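Local coordinates for putative isomerase (Streptomyces coelicolor A3, PDB 2OQH), which is a putative isomerase with an enolase-type TIM-barrel fold, possibly catalysing the dehydration of D-glucarate to 5-dehydro-4-deoxy-D-glucarate, at residues 103-108 and 118-123; 9-14 and 45-50. One frame throughout, in Å; residues are numbered along the deposited sequence.

Interaction 1: residues 103-108 and 118-123; sequences ACWDAM and DLLGGA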
loop_
_atom_site.group_PDB
_atom_site.type_symbol
_atom_site.label_atom_id
_atom_site.label_comp_id
_atom_site.label_asym_id
_atom_site.label_seq_id
_atom_site.Cartn_x
_atom_site.Cartn_y
_atom_site.Cartn_z
ATOM N N ALA A 103 9.648 4.380 -11.835
ATOM C CA ALA A 103 10.984 4.721 -12.318
ATOM C C ALA A 103 10.922 5.901 -13.278
ATOM O O ALA A 103 11.779 6.774 -13.243
ATOM C CB ALA A 103 11.628 3.515 -13.002
ATOM N N CYS A 104 9.900 5.934 -14.129
ATOM C CA CYS A 104 9.757 7.041 -15.074
ATOM C C CYS A 104 9.449 8.361 -14.356
ATOM O O CYS A 104 9.956 9.415 -14.739
ATOM C CB CYS A 104 8.661 6.727 -16.100
ATOM S SG CYS A 104 9.113 5.469 -17.303
ATOM N N TRP A 105 8.614 8.307 -13.321
ATOM C CA TRP A 105 8.289 9.508 -12.562
ATOM C C TRP A 105 9.548 10.028 -11.874
ATOM O O TRP A 105 9.795 11.229 -11.821
ATOM C CB TRP A 105 7.219 9.212 -11.506
ATOM C CG TRP A 105 5.811 9.309 -12.028
ATOM C CD1 TRP A 105 5.011 8.283 -12.440
ATOM C CD2 TRP A 105 5.044 10.506 -12.191
ATOM N NE1 TRP A 105 3.789 8.768 -12.846
ATOM C CE2 TRP A 105 3.783 10.131 -12.704
ATOM C CE3 TRP A 105 5.300 11.867 -11.953
ATOM C CZ2 TRP A 105 2.780 11.067 -12.986
ATOM C CZ3 TRP A 105 4.303 12.800 -12.236
ATOM C CH2 TRP A 105 3.058 12.392 -12.745
ATOM N N ASP A 106 10.333 9.107 -11.329
ATOM C CA ASP A 106 11.569 9.470 -10.653
ATOM C C ASP A 106 12.482 10.166 -11.670
ATOM O O ASP A 106 13.051 11.217 -11.382
ATOM C CB ASP A 106 12.224 8.207 -10.088
ATOM C CG ASP A 106 13.449 8.501 -9.237
ATOM O OD1 ASP A 106 13.436 9.494 -8.469
ATOM O OD2 ASP A 106 14.417 7.713 -9.324
ATOM N N ALA A 107 12.595 9.586 -12.862
ATOM C CA ALA A 107 13.421 10.156 -13.925
ATOM C C ALA A 107 12.893 11.530 -14.355
ATOM O O ALA A 107 13.671 12.436 -14.648
ATOM C CB ALA A 107 13.459 9.209 -15.123
HETATM N N MSE A 108 11.569 11.675 -14.395
HETATM C CA MSE A 108 10.934 12.934 -14.777
HETATM C C MSE A 108 11.259 14.042 -13.780
HETATM O O MSE A 108 11.529 15.182 -14.163
HETATM C CB MSE A 108 9.410 12.758 -14.862
HETATM C CG MSE A 108 8.904 12.097 -16.149
HETATM SE SE MSE A 108 6.982 11.738 -16.040
HETATM C CE MSE A 108 7.063 9.824 -15.986
ATOM N N ASP A 118 5.813 17.676 -6.348
ATOM C CA ASP A 118 5.492 18.906 -7.062
ATOM C C ASP A 118 4.972 18.636 -8.471
ATOM O O ASP A 118 4.321 19.488 -9.067
ATOM C CB ASP A 118 6.713 19.832 -7.141
ATOM C CG ASP A 118 6.869 20.703 -5.905
ATOM O OD1 ASP A 118 5.887 20.836 -5.138
ATOM O OD2 ASP A 118 7.970 21.271 -5.706
ATOM N N LEU A 119 5.264 17.462 -9.014
ATOM C CA LEU A 119 4.771 17.145 -10.344
ATOM C C LEU A 119 3.358 16.554 -10.243
ATOM O O LEU A 119 2.674 16.386 -11.249
ATOM C CB LEU A 119 5.725 16.176 -11.048
ATOM C CG LEU A 119 7.112 16.768 -11.373
ATOM C CD1 LEU A 119 8.004 15.713 -12.012
ATOM C CD2 LEU A 119 6.959 17.973 -12.296
ATOM N N LEU A 120 2.926 16.261 -9.018
ATOM C CA LEU A 120 1.599 15.694 -8.776
ATOM C C LEU A 120 0.611 16.701 -8.177
ATOM O O LEU A 120 -0.468 16.323 -7.727
ATOM C CB LEU A 120 1.705 14.480 -7.847
ATOM C CG LEU A 120 2.531 13.281 -8.327
ATOM C CD1 LEU A 120 2.641 12.255 -7.206
ATOM C CD2 LEU A 120 1.893 12.665 -9.559
ATOM N N GLY A 121 0.975 17.978 -8.171
ATOM C CA GLY A 121 0.092 18.993 -7.627
ATOM C C GLY A 121 0.624 19.713 -6.401
ATOM O O GLY A 121 -0.001 20.644 -5.898
ATOM N N GLY A 122 1.783 19.289 -5.911
ATOM C CA GLY A 122 2.347 19.943 -4.749
ATOM C C GLY A 122 1.801 19.408 -3.442
ATOM O O GLY A 122 0.714 18.831 -3.381
ATOM N N ALA A 123 2.569 19.625 -2.385
ATOM C CA ALA A 123 2.214 19.159 -1.059
ATOM C C ALA A 123 1.058 19.903 -0.413
ATOM O O ALA A 123 0.944 21.124 -0.535
ATOM C CB ALA A 123 3.435 19.236 -0.156
#
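Leu120 comes down on the indole of Trp105 with its CD2 methyl, a CH-pi contact over the face of the ring. The methyl carbon lies 3.8 Å from the centroid of the six-membered ring and 29° off its normal, so it is displaced from the ring centre. Its nearest ring atom is Trp105 CH2, 3.4 Å from Leu120 CD2. The opposite face is approached from within the helix by Met108 CE, 4.2 Å above the plane and offset toward the rim, which puts the indole between two methyl groups.

The remaining contacts are apolar packing. Leu119 meets the same ring at its edge, in plane, with CB 3.9 Å from Trp105 CZ3, while its CD1 turns to the helix backbone, 4.1 Å from Met108 C. With CG anti to its carbonyl carbon (chi1 -86°) and the ring turned broadside (chi2 98°), Trp105 sends its benzo side out to both leucines. Helix 85-112 belongs to the N-terminal capping domain of the enolase superfamily, and residues 118-123 lie on the chain's way into the barrel domain. Barrel helix 277-289 joins in: Ile277 touches both Trp105 and Leu120, and Lys281 NZ hydrogen-bonds Leu120 O. No hydrogen bond links the two segments themselves, whose mutual burial is 181 Å².

Interaction 2: residues 9-14 and 45-50; sequences DVWVVN and EGWGET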
loop_
_atom_site.group_PDB
_atom_site.type_symbol
_atom_site.label_atom_id
_atom_site.label_comp_id
_atom_site.label_asym_id
_atom_site.label_seq_id
_atom_site.Cartn_x
_atom_site.Cartn_y
_atom_site.Cartn_z
ATOM N N ASP A 9 16.907 -1.956 -16.609
ATOM C CA ASP A 9 17.504 -3.095 -15.919
ATOM C C ASP A 9 16.679 -3.527 -14.719
ATOM O O ASP A 9 16.154 -2.691 -13.974
ATOM C CB ASP A 9 18.924 -2.739 -15.495
ATOM C CG ASP A 9 19.833 -2.521 -16.682
ATOM O OD1 ASP A 9 20.022 -3.489 -17.452
ATOM O OD2 ASP A 9 20.342 -1.395 -16.855
ATOM N N VAL A 10 16.579 -4.835 -14.526
ATOM C CA VAL A 10 15.773 -5.374 -13.442
ATOM C C VAL A 10 16.546 -6.302 -12.516
ATOM O O VAL A 10 17.288 -7.173 -12.969
ATOM C CB VAL A 10 14.563 -6.152 -14.010
ATOM C CG1 VAL A 10 13.541 -6.404 -12.914
ATOM C CG2 VAL A 10 13.943 -5.378 -15.169
ATOM N N TRP A 11 16.367 -6.099 -11.213
ATOM C CA TRP A 11 17.017 -6.925 -10.199
ATOM C C TRP A 11 15.937 -7.445 -9.268
ATOM O O TRP A 11 14.931 -6.781 -9.054
ATOM C CB TRP A 11 17.984 -6.104 -9.339
ATOM C CG TRP A 11 19.221 -5.590 -10.021
ATOM C CD1 TRP A 11 20.440 -6.208 -10.094
ATOM C CD2 TRP A 11 19.373 -4.319 -10.668
ATOM N NE1 TRP A 11 21.343 -5.392 -10.741
ATOM C CE2 TRP A 11 20.713 -4.227 -11.104
ATOM C CE3 TRP A 11 18.507 -3.245 -10.920
ATOM C CZ2 TRP A 11 21.207 -3.100 -11.778
ATOM C CZ3 TRP A 11 19.002 -2.121 -11.593
ATOM C CH2 TRP A 11 20.336 -2.062 -12.012
ATOM N N VAL A 12 16.147 -8.638 -8.728
ATOM C CA VAL A 12 15.226 -9.207 -7.754
ATOM C C VAL A 12 16.096 -9.292 -6.507
ATOM O O VAL A 12 17.218 -9.789 -6.563
ATOM C CB VAL A 12 14.735 -10.619 -8.142
ATOM C CG1 VAL A 12 13.893 -11.202 -7.012
ATOM C CG2 VAL A 12 13.889 -10.544 -9.402
ATOM N N VAL A 13 15.596 -8.785 -5.389
ATOM C CA VAL A 13 16.380 -8.784 -4.165
ATOM C C VAL A 13 15.613 -9.282 -2.944
ATOM O O VAL A 13 14.378 -9.246 -2.913
ATOM C CB VAL A 13 16.897 -7.367 -3.866
ATOM C CG1 VAL A 13 17.713 -6.848 -5.039
ATOM C CG2 VAL A 13 15.720 -6.437 -3.605
ATOM N N ASN A 14 16.366 -9.749 -1.948
ATOM C CA ASN A 14 15.811 -10.246 -0.690
ATOM C C ASN A 14 16.358 -9.338 0.402
ATOM O O ASN A 14 17.574 -9.207 0.541
ATOM C CB ASN A 14 16.293 -11.671 -0.390
ATOM C CG ASN A 14 15.650 -12.722 -1.273
ATOM O OD1 ASN A 14 14.812 -12.418 -2.125
ATOM N ND2 ASN A 14 16.046 -13.982 -1.070
ATOM N N GLU A 45 18.744 8.854 -14.369
ATOM C CA GLU A 45 18.290 7.500 -14.050
ATOM C C GLU A 45 17.099 7.521 -13.102
ATOM O O GLU A 45 17.047 8.334 -12.183
ATOM C CB GLU A 45 19.414 6.690 -13.393
ATOM C CG GLU A 45 20.606 6.410 -14.297
ATOM C CD GLU A 45 21.679 5.556 -13.637
ATOM O OE1 GLU A 45 22.601 5.126 -14.359
ATOM O OE2 GLU A 45 21.614 5.314 -12.410
ATOM N N GLY A 46 16.147 6.621 -13.328
ATOM C CA GLY A 46 14.985 6.543 -12.461
ATOM C C GLY A 46 14.903 5.167 -11.822
ATOM O O GLY A 46 15.221 4.166 -12.470
ATOM N N TRP A 47 14.478 5.106 -10.562
ATOM C CA TRP A 47 14.371 3.834 -9.858
ATOM C C TRP A 47 12.958 3.532 -9.399
ATOM O O TRP A 47 12.201 4.433 -9.033
ATOM C CB TRP A 47 15.292 3.811 -8.638
ATOM C CG TRP A 47 16.738 3.857 -8.995
ATOM C CD1 TRP A 47 17.474 4.963 -9.283
ATOM C CD2 TRP A 47 17.615 2.733 -9.159
ATOM N NE1 TRP A 47 18.759 4.604 -9.615
ATOM C CE2 TRP A 47 18.873 3.239 -9.545
ATOM C CE3 TRP A 47 17.458 1.346 -9.013
ATOM C CZ2 TRP A 47 19.975 2.405 -9.795
ATOM C CZ3 TRP A 47 18.556 0.511 -9.262
ATOM C CH2 TRP A 47 19.796 1.048 -9.648
ATOM N N GLY A 48 12.619 2.248 -9.414
ATOM C CA GLY A 48 11.303 1.813 -8.989
ATOM C C GLY A 48 11.428 0.492 -8.262
ATOM O O GLY A 48 12.353 -0.281 -8.520
ATOM N N GLU A 49 10.501 0.231 -7.350
ATOM C CA GLU A 49 10.509 -1.000 -6.579
ATOM C C GLU A 49 9.081 -1.514 -6.526
ATOM O O GLU A 49 8.142 -0.732 -6.356
ATOM C CB GLU A 49 11.005 -0.731 -5.158
ATOM C CG GLU A 49 10.933 -1.927 -4.225
ATOM C CD GLU A 49 10.667 -1.521 -2.781
ATOM O OE1 GLU A 49 11.209 -0.488 -2.334
ATOM O OE2 GLU A 49 9.919 -2.245 -2.089
ATOM N N THR A 50 8.912 -2.822 -6.676
ATOM C CA THR A 50 7.577 -3.389 -6.638
ATOM C C THR A 50 7.625 -4.752 -5.952
ATOM O O THR A 50 8.690 -5.220 -5.563
ATOM C CB THR A 50 6.987 -3.495 -8.066
ATOM O OG1 THR A 50 5.577 -3.735 -7.984
ATOM C CG2 THR A 50 7.649 -4.616 -8.850
#
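Trp11 and Trp47 meet through the benzo halves of their indoles, the closest approach being 3.5 Å between Trp11 CZ3 and Trp47 CZ3. The ring planes are near parallel, 20° apart, but the six-membered centroids stand 5.5 Å from each other. The rings are therefore slid far enough apart that they barely overlap. Trp47 CH2 lies 3.8 Å from Trp11 CZ3, so the nearest approaches are all between carbons of the benzo rims. Both side chains leave their strands with CG anti to the carbonyl carbon, but the indoles are rotated in opposite senses, chi2 -92° in Trp11 and 83° in Trp47, which brings the two benzo sides together and carries the NE1 atoms apart.

The backbones do not pair: the nearest CA atoms, those of Trp11 and Glu49, are 9.5 Å apart, because strand 31-40 runs between these outer strands of the three-stranded antiparallel sheet in the N-terminal capping domain. Arg37 of that middle strand touches both tryptophans and forms a salt bridge with Asp9 OD2. Leu362 of the C-terminal helix 359-368 also packs on both indoles. With only 74 Å² buried and no hydrogen bond across, the contact rests on dispersion between ring carbons; the polar and directional bonds that fix the strands come from their neighbours.

Overall arrangement
Following the chain, strand 5-15 supplies the first half of interaction 2, and 45-50 closes it after a loop that includes the middle strand 31-40. Interaction 1 opens only later, at 103-108 in helix 85-112, and closes at 118-123 after a short excursion that includes helix 116-119. The two are thus in series, neither nested nor crossed, with centres about 18 Å apart. They still touch directly: Asp106 OD2 lies 2.9 Å from Trp47 N, a probable hydrogen bond, and Ala103 packs on Gly46 and Trp47. Interaction 2 bridges the sheet's outer strands, and interaction 1 joins the helix packed against it to the chain entering the barrel.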